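Local coordinates for protein Per a 4 allergen (Periplaneta americana, PDB 3EBW) that is a major cockroach allergen with a lipocalin-like beta barrel, a fold that in its relatives carries small apolar ligands, so it probably binds one too, at residues N49-V57 against T68-W76; T77-Y85 against S92-T100. All coordinates share one frame; numbering follows the deposited sequence.

Interaction 1: N49-V57 against T68-W76; sequences NGVIQVTSV and TSTGTVPSW
T55 and T70 share a hydrogen bond between their two hydroxyls, OG1 to OG1, at 2.6 Å. The pair is a non-hydrogen-bonded one, where the backbones make no bond to each other. Either hydroxyl could be the donor. In both threonines OG1 lies anti to the carbonyl carbon (chi1 -85° in T55, -74° in T70), which brings the two oxygens together and leaves each CG2 anti to its own backbone N. The same face carries Q53, V57, T68 and T72. T72 CG2 meets V51 CG1 at 3.6 Å. V57 and T68 point the same way, and the T68 hydroxyl bonds to Y163.

The backbone bonds alternate with these pairs. V54 and G71 bond in both directions, and so do S56 and S69; S69 N reaches S56 O at 2.9 Å. V73 N extends the ladder to I52 O at 3.0 Å. G71 has no side chain on the face V54 uses, and V54 CG1 lies against the G71 carbonyl. Farther along the chain from T72, W76 CZ3 packs against I52 CD1 at 3.7 Å, and the two side chains cross at about a right angle. W76 NE1 turns to L13 O in a weak bond. This is an antiparallel beta hairpin in the wall of a lipocalin barrel.

Interaction 2: T77-Y85 against S92-T100; sequences TEDTFDIAY and SSTYFMVGT. Unlike the reference sequence in segment 77-85: D79 (reference Asn). Unlike the reference sequence in segment 92-100: V98 (reference Ile).
Y95 CB sits over one face of the F81 ring, 4.0 Å from its centroid and 17° off the ring normal, a CH-pi contact. The nearest ring atom to Y95 CB is F81 CZ, at 3.8 Å. From CB the Y95 side chain turns anti to its carbonyl carbon (chi1 -63°). Its ring runs nearly parallel to that of F81, but is slid so far that the two barely overlap. F81 O lies at the edge of the Y95 ring. Further out, I83 CG1 approaches CD2 and then CE2 of Y95, 3.7 Å from CE2, with the two side chains nearly at a right angle. The Y95 side chain comes within about 3 Å of a bound polyether, probably from the crystallisation liquor. F81 CE1 also meets the methyl CE of M97, a selenomethionine, at 4.1 Å.

F81 and Y95 bond in both directions through their backbones, and M97 N reaches D79 O from above the carbonyl plane. At the far end S92 and S93 both face I83, a classic beta bulge. T80, D82, T94 and F96 occupy the other face. There T94 OG1 gives a weak bond to D82 OD1 at 3.3 Å, and T80 OG1 lies over a face of the F96 ring. One face is thus largely aromatic and aliphatic and the other more polar, consistent with a barrel wall whose inner side suits an apolar ligand.

How the interactions relate
From the N terminus, strand 52-59 turns back into strand 66-72, and interaction 1 closes that loop. The chain then passes from W76 straight into T77. Interaction 2 closes the next loop, between strands 80-83 and 93-100, where residues 86-91 are not modelled. The two contacts follow in series and neither nest nor cross. They still touch each other: T72 O probably accepts a hydrogen bond from A84 N, and S75 O one from D82 N, while V73 and P74 pack on D82 O. Strand 52-59 of interaction 1 also pairs with strand 40-46, and strand 93-100 of interaction 2 with strand 106-112. Together they link two hairpins of the barrel wall.

Interaction 1: N49-V57 against T68-W76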
loop_
_atom_site.group_PDB
_atom_site.type_symbol
_atom_site.label_atom_id
_atom_site.label_comp_id
_atom_site.label_asym_id
_atom_site.label_seq_id
_atom_site.Cartn_x
_atom_site.Cartn_y
_atom_site.Cartn_z
ATOM N N ASN A 49 17.561 35.214 0.501
ATOM C CA ASN A 49 18.539 35.115 1.568
ATOM C C ASN A 49 19.186 33.723 1.465
ATOM O O ASN A 49 19.789 33.197 2.422
ATOM C CB ASN A 49 17.847 35.312 2.903
ATOM C CG ASN A 49 16.745 34.328 3.116
ATOM O OD1 ASN A 49 16.137 33.862 2.148
ATOM N ND2 ASN A 49 16.469 33.998 4.373
ATOM N N GLY A 50 19.033 33.140 0.275
ATOM C CA GLY A 50 19.610 31.851 -0.035
ATOM C C GLY A 50 18.840 30.622 0.387
ATOM O O GLY A 50 19.105 29.540 -0.115
ATOM N N VAL A 51 17.894 30.781 1.303
ATOM C CA VAL A 51 17.113 29.650 1.786
ATOM C C VAL A 51 16.234 28.990 0.745
ATOM O O VAL A 51 15.532 29.668 0.010
ATOM C CB VAL A 51 16.179 30.042 2.951
ATOM C CG1 VAL A 51 15.356 28.837 3.360
ATOM C CG2 VAL A 51 16.993 30.544 4.144
ATOM N N ILE A 52 16.292 27.664 0.666
ATOM C CA ILE A 52 15.414 26.958 -0.254
ATOM C C ILE A 52 14.186 26.595 0.571
ATOM O O ILE A 52 14.256 25.942 1.622
ATOM C CB ILE A 52 16.025 25.691 -0.828
ATOM C CG1 ILE A 52 17.202 26.057 -1.731
ATOM C CG2 ILE A 52 14.956 24.932 -1.622
ATOM C CD1 ILE A 52 17.677 24.913 -2.559
ATOM N N GLN A 53 13.050 27.044 0.095
ATOM C CA GLN A 53 11.831 26.828 0.821
ATOM C C GLN A 53 10.987 25.752 0.151
ATOM O O GLN A 53 10.913 25.669 -1.092
ATOM C CB GLN A 53 11.088 28.146 0.851
ATOM C CG GLN A 53 10.378 28.435 2.111
ATOM C CD GLN A 53 9.929 29.859 2.125
ATOM O OE1 GLN A 53 9.215 30.303 1.217
ATOM N NE2 GLN A 53 10.359 30.607 3.145
ATOM N N VAL A 54 10.360 24.909 0.962
ATOM C CA VAL A 54 9.512 23.890 0.373
ATOM C C VAL A 54 8.093 23.885 0.937
ATOM O O VAL A 54 7.873 23.952 2.145
ATOM C CB VAL A 54 10.136 22.490 0.492
ATOM C CG1 VAL A 54 10.059 21.988 1.912
ATOM C CG2 VAL A 54 9.450 21.562 -0.483
ATOM N N THR A 55 7.131 23.868 0.022
ATOM C CA THR A 55 5.739 23.819 0.416
ATOM C C THR A 55 5.062 22.574 -0.100
ATOM O O THR A 55 5.018 22.316 -1.296
ATOM C CB THR A 55 4.932 25.033 -0.076
ATOM O OG1 THR A 55 5.082 26.111 0.860
ATOM C CG2 THR A 55 3.451 24.675 -0.185
ATOM N N SER A 56 4.531 21.815 0.845
ATOM C CA SER A 56 3.802 20.596 0.553
ATOM C C SER A 56 2.308 20.917 0.490
ATOM O O SER A 56 1.739 21.503 1.421
ATOM C CB SER A 56 4.048 19.576 1.643
ATOM O OG SER A 56 3.081 18.568 1.541
ATOM N N VAL A 57 1.680 20.552 -0.619
ATOM C CA VAL A 57 0.261 20.798 -0.775
ATOM C C VAL A 57 -0.418 19.473 -1.089
ATOM O O VAL A 57 -0.017 18.772 -2.027
ATOM C CB VAL A 57 -0.014 21.830 -1.925
ATOM C CG1 VAL A 57 -1.388 21.605 -2.546
ATOM C CG2 VAL A 57 0.041 23.230 -1.379
ATOM N N THR A 68 -1.744 22.226 3.771
ATOM C CA THR A 68 -0.632 23.025 3.262
ATOM C C THR A 68 0.421 23.119 4.351
ATOM O O THR A 68 0.149 23.638 5.442
ATOM C CB THR A 68 -1.104 24.460 2.881
ATOM O OG1 THR A 68 -1.422 24.501 1.490
ATOM C CG2 THR A 68 -0.041 25.497 3.169
ATOM N N SER A 69 1.612 22.591 4.059
ATOM C CA SER A 69 2.721 22.614 5.005
ATOM C C SER A 69 3.980 23.161 4.337
ATOM O O SER A 69 4.201 22.971 3.139
ATOM C CB SER A 69 2.988 21.209 5.533
ATOM O OG SER A 69 3.981 21.246 6.535
ATOM N N THR A 70 4.807 23.847 5.112
ATOM C CA THR A 70 6.027 24.410 4.569
ATOM C C THR A 70 7.231 23.985 5.380
ATOM O O THR A 70 7.114 23.567 6.525
ATOM C CB THR A 70 5.966 25.963 4.529
ATOM O OG1 THR A 70 5.099 26.386 3.469
ATOM C CG2 THR A 70 7.343 26.560 4.302
ATOM N N GLY A 71 8.394 24.076 4.759
ATOM C CA GLY A 71 9.627 23.736 5.432
ATOM C C GLY A 71 10.763 24.265 4.591
ATOM O O GLY A 71 10.578 24.615 3.426
ATOM N N THR A 72 11.947 24.333 5.171
ATOM C CA THR A 72 13.105 24.798 4.419
ATOM C C THR A 72 14.031 23.603 4.324
ATOM O O THR A 72 13.965 22.706 5.181
ATOM C CB THR A 72 13.844 25.926 5.167
ATOM O OG1 THR A 72 14.326 25.433 6.428
ATOM C CG2 THR A 72 12.903 27.111 5.412
ATOM N N VAL A 73 14.851 23.559 3.274
ATOM C CA VAL A 73 15.832 22.482 3.146
ATOM C C VAL A 73 17.171 23.126 3.532
ATOM O O VAL A 73 17.842 23.684 2.711
ATOM C CB VAL A 73 15.847 21.827 1.693
ATOM C CG1 VAL A 73 15.212 22.738 0.670
ATOM C CG2 VAL A 73 17.274 21.465 1.291
ATOM N N PRO A 74 17.543 23.049 4.818
ATOM C CA PRO A 74 18.743 23.587 5.448
ATOM C C PRO A 74 20.084 23.017 5.052
ATOM O O PRO A 74 21.120 23.613 5.342
ATOM C CB PRO A 74 18.453 23.399 6.928
ATOM C CG PRO A 74 17.799 22.119 6.943
ATOM C CD PRO A 74 16.797 22.253 5.806
ATOM N N SER A 75 20.088 21.859 4.415
ATOM C CA SER A 75 21.353 21.272 3.974
ATOM C C SER A 75 21.116 20.199 2.949
ATOM O O SER A 75 19.985 19.868 2.639
ATOM C CB SER A 75 22.120 20.685 5.147
ATOM O OG SER A 75 21.566 19.469 5.552
ATOM N N TRP A 76 22.195 19.677 2.405
ATOM C CA TRP A 76 22.092 18.623 1.415
ATOM C C TRP A 76 23.448 18.136 0.955
ATOM O O TRP A 76 24.328 18.916 0.596
ATOM C CB TRP A 76 21.225 19.073 0.229
ATOM C CG TRP A 76 21.857 19.874 -0.859
ATOM C CD1 TRP A 76 22.658 19.409 -1.870
ATOM C CD2 TRP A 76 21.597 21.254 -1.162
ATOM N NE1 TRP A 76 22.892 20.416 -2.794
ATOM C CE2 TRP A 76 22.250 21.552 -2.378
ATOM C CE3 TRP A 76 20.864 22.262 -0.529
ATOM C CZ2 TRP A 76 22.185 22.811 -2.964
ATOM C CZ3 TRP A 76 20.801 23.507 -1.120
ATOM C CH2 TRP A 76 21.454 23.770 -2.323
#

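Interaction 2: T77-Y85 against S92-T100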
loop_
_atom_site.group_PDB
_atom_site.type_symbol
_atom_site.label_atom_id
_atom_site.label_comp_id
_atom_site.label_asym_id
_atom_site.label_seq_id
_atom_site.Cartn_x
_atom_site.Cartn_y
_atom_site.Cartn_z
ATOM N N THR A 77 23.621 16.826 1.010
ATOM C CA THR A 77 24.855 16.179 0.609
ATOM C C THR A 77 24.890 15.852 -0.873
ATOM O O THR A 77 24.145 16.422 -1.666
ATOM C CB THR A 77 25.067 14.912 1.397
ATOM O OG1 THR A 77 24.673 15.152 2.744
ATOM C CG2 THR A 77 26.546 14.533 1.402
ATOM N N GLU A 78 25.776 14.937 -1.235
ATOM C CA GLU A 78 25.971 14.533 -2.616
ATOM C C GLU A 78 24.716 13.896 -3.221
ATOM O O GLU A 78 24.461 14.033 -4.418
ATOM C CB GLU A 78 27.173 13.591 -2.684
ATOM C CG GLU A 78 27.907 13.621 -4.016
ATOM C CD GLU A 78 28.259 15.023 -4.455
ATOM O OE1 GLU A 78 29.097 15.669 -3.791
ATOM O OE2 GLU A 78 27.688 15.482 -5.466
ATOM N N ASP A 79 23.924 13.228 -2.386
ATOM C CA ASP A 79 22.677 12.594 -2.833
ATOM C C ASP A 79 21.698 12.498 -1.654
ATOM O O ASP A 79 21.001 11.499 -1.485
ATOM C CB ASP A 79 22.974 11.198 -3.344
ATOM C CG ASP A 79 23.485 10.270 -2.242
ATOM O OD1 ASP A 79 23.716 10.740 -1.108
ATOM O OD2 ASP A 79 23.656 9.061 -2.514
ATOM N N THR A 80 21.648 13.549 -0.842
ATOM C CA THR A 80 20.801 13.561 0.339
ATOM C C THR A 80 20.307 14.954 0.609
ATOM O O THR A 80 20.997 15.896 0.301
ATOM C CB THR A 80 21.621 13.086 1.549
ATOM O OG1 THR A 80 21.534 11.662 1.631
ATOM C CG2 THR A 80 21.160 13.738 2.840
ATOM N N PHE A 81 19.100 15.107 1.138
ATOM C CA PHE A 81 18.666 16.453 1.483
ATOM C C PHE A 81 17.840 16.420 2.737
ATOM O O PHE A 81 17.145 15.457 2.988
ATOM C CB PHE A 81 17.928 17.156 0.332
ATOM C CG PHE A 81 16.643 16.515 -0.081
ATOM C CD1 PHE A 81 16.631 15.537 -1.064
ATOM C CD2 PHE A 81 15.431 16.950 0.449
ATOM C CE1 PHE A 81 15.431 15.014 -1.513
ATOM C CE2 PHE A 81 14.238 16.429 0.005
ATOM C CZ PHE A 81 14.234 15.464 -0.974
ATOM N N ASP A 82 17.953 17.446 3.566
ATOM C CA ASP A 82 17.188 17.470 4.797
ATOM C C ASP A 82 16.066 18.519 4.740
ATOM O O ASP A 82 16.116 19.473 3.951
ATOM C CB ASP A 82 18.113 17.732 5.990
ATOM C CG ASP A 82 19.290 16.715 6.081
ATOM O OD1 ASP A 82 19.758 16.429 7.219
ATOM O OD2 ASP A 82 19.760 16.209 5.018
ATOM N N ILE A 83 15.034 18.313 5.555
ATOM C CA ILE A 83 13.921 19.228 5.624
ATOM C C ILE A 83 13.794 19.691 7.056
ATOM O O ILE A 83 13.967 18.908 7.990
ATOM C CB ILE A 83 12.653 18.560 5.174
ATOM C CG1 ILE A 83 12.881 18.007 3.765
ATOM C CG2 ILE A 83 11.481 19.548 5.223
ATOM C CD1 ILE A 83 12.955 19.002 2.661
ATOM N N ALA A 84 13.512 20.981 7.209
ATOM C CA ALA A 84 13.393 21.585 8.515
ATOM C C ALA A 84 12.024 22.202 8.829
ATOM O O ALA A 84 11.343 22.719 7.947
ATOM C CB ALA A 84 14.462 22.620 8.665
ATOM N N TYR A 85 11.669 22.121 10.114
ATOM C CA TYR A 85 10.440 22.640 10.723
ATOM C C TYR A 85 9.231 22.672 9.815
ATOM O O TYR A 85 8.291 21.911 10.012
ATOM C CB TYR A 85 10.695 24.042 11.284
ATOM C CG TYR A 85 12.065 24.196 11.910
ATOM C CD1 TYR A 85 12.464 23.380 12.975
ATOM C CD2 TYR A 85 12.980 25.133 11.417
ATOM C CE1 TYR A 85 13.740 23.491 13.532
ATOM C CE2 TYR A 85 14.256 25.254 11.964
ATOM C CZ TYR A 85 14.629 24.428 13.021
ATOM O OH TYR A 85 15.886 24.531 13.570
ATOM N N SER A 92 15.532 18.098 10.544
ATOM C CA SER A 92 14.592 17.168 11.160
ATOM C C SER A 92 14.551 15.831 10.416
ATOM O O SER A 92 15.042 14.831 10.930
ATOM C CB SER A 92 13.188 17.779 11.230
ATOM O OG SER A 92 13.169 18.965 12.012
ATOM N N SER A 93 13.979 15.789 9.220
ATOM C CA SER A 93 13.951 14.518 8.496
ATOM C C SER A 93 14.983 14.502 7.358
ATOM O O SER A 93 15.242 15.537 6.755
ATOM C CB SER A 93 12.558 14.262 7.936
ATOM O OG SER A 93 12.190 15.299 7.051
ATOM N N THR A 94 15.584 13.338 7.081
ATOM C CA THR A 94 16.572 13.203 5.995
ATOM C C THR A 94 16.015 12.301 4.913
ATOM O O THR A 94 15.471 11.273 5.214
ATOM C CB THR A 94 17.902 12.588 6.477
ATOM O OG1 THR A 94 18.488 13.437 7.462
ATOM C CG2 THR A 94 18.882 12.443 5.321
ATOM N N TYR A 95 16.181 12.705 3.661
ATOM C CA TYR A 95 15.700 11.993 2.476
ATOM C C TYR A 95 16.828 11.752 1.457
ATOM O O TYR A 95 17.696 12.620 1.256
ATOM C CB TYR A 95 14.622 12.833 1.794
ATOM C CG TYR A 95 13.412 13.067 2.641
ATOM C CD1 TYR A 95 12.357 12.163 2.622
ATOM C CD2 TYR A 95 13.315 14.178 3.457
ATOM C CE1 TYR A 95 11.232 12.363 3.394
ATOM C CE2 TYR A 95 12.205 14.391 4.236
ATOM C CZ TYR A 95 11.162 13.483 4.202
ATOM O OH TYR A 95 10.027 13.686 4.950
ATOM N N PHE A 96 16.794 10.596 0.797
ATOM C CA PHE A 96 17.791 10.211 -0.208
ATOM C C PHE A 96 17.312 10.505 -1.610
ATOM O O PHE A 96 16.228 10.140 -1.963
ATOM C CB PHE A 96 18.097 8.724 -0.088
ATOM C CG PHE A 96 18.704 8.358 1.216
ATOM C CD1 PHE A 96 20.059 8.070 1.310
ATOM C CD2 PHE A 96 17.942 8.387 2.381
ATOM C CE1 PHE A 96 20.639 7.826 2.552
ATOM C CE2 PHE A 96 18.514 8.147 3.620
ATOM C CZ PHE A 96 19.864 7.865 3.707
HETATM N N MSE A 97 18.127 11.165 -2.418
HETATM C CA MSE A 97 17.739 11.466 -3.775
HETATM C C MSE A 97 18.158 10.275 -4.599
HETATM O O MSE A 97 19.288 10.211 -5.038
HETATM C CB MSE A 97 18.478 12.690 -4.263
HETATM C CG MSE A 97 18.179 13.019 -5.683
HETATM SE SE MSE A 97 16.280 13.281 -5.906
HETATM C CE MSE A 97 16.171 15.186 -5.533
ATOM N N VAL A 98 17.259 9.323 -4.812
ATOM C CA VAL A 98 17.585 8.130 -5.588
ATOM C C VAL A 98 17.893 8.374 -7.068
ATOM O O VAL A 98 18.730 7.680 -7.655
ATOM C CB VAL A 98 16.454 7.118 -5.475
ATOM C CG1 VAL A 98 16.724 5.900 -6.354
ATOM C CG2 VAL A 98 16.293 6.728 -4.023
ATOM N N GLY A 99 17.225 9.353 -7.672
ATOM C CA GLY A 99 17.474 9.640 -9.070
ATOM C C GLY A 99 16.616 10.739 -9.668
ATOM O O GLY A 99 15.399 10.758 -9.496
ATOM N N THR A 100 17.241 11.665 -10.385
ATOM C CA THR A 100 16.485 12.736 -11.010
ATOM C C THR A 100 17.209 13.449 -12.164
ATOM O O THR A 100 18.431 13.413 -12.268
ATOM C CB THR A 100 16.083 13.781 -9.983
ATOM O OG1 THR A 100 15.285 14.773 -10.632
ATOM C CG2 THR A 100 17.324 14.454 -9.378
#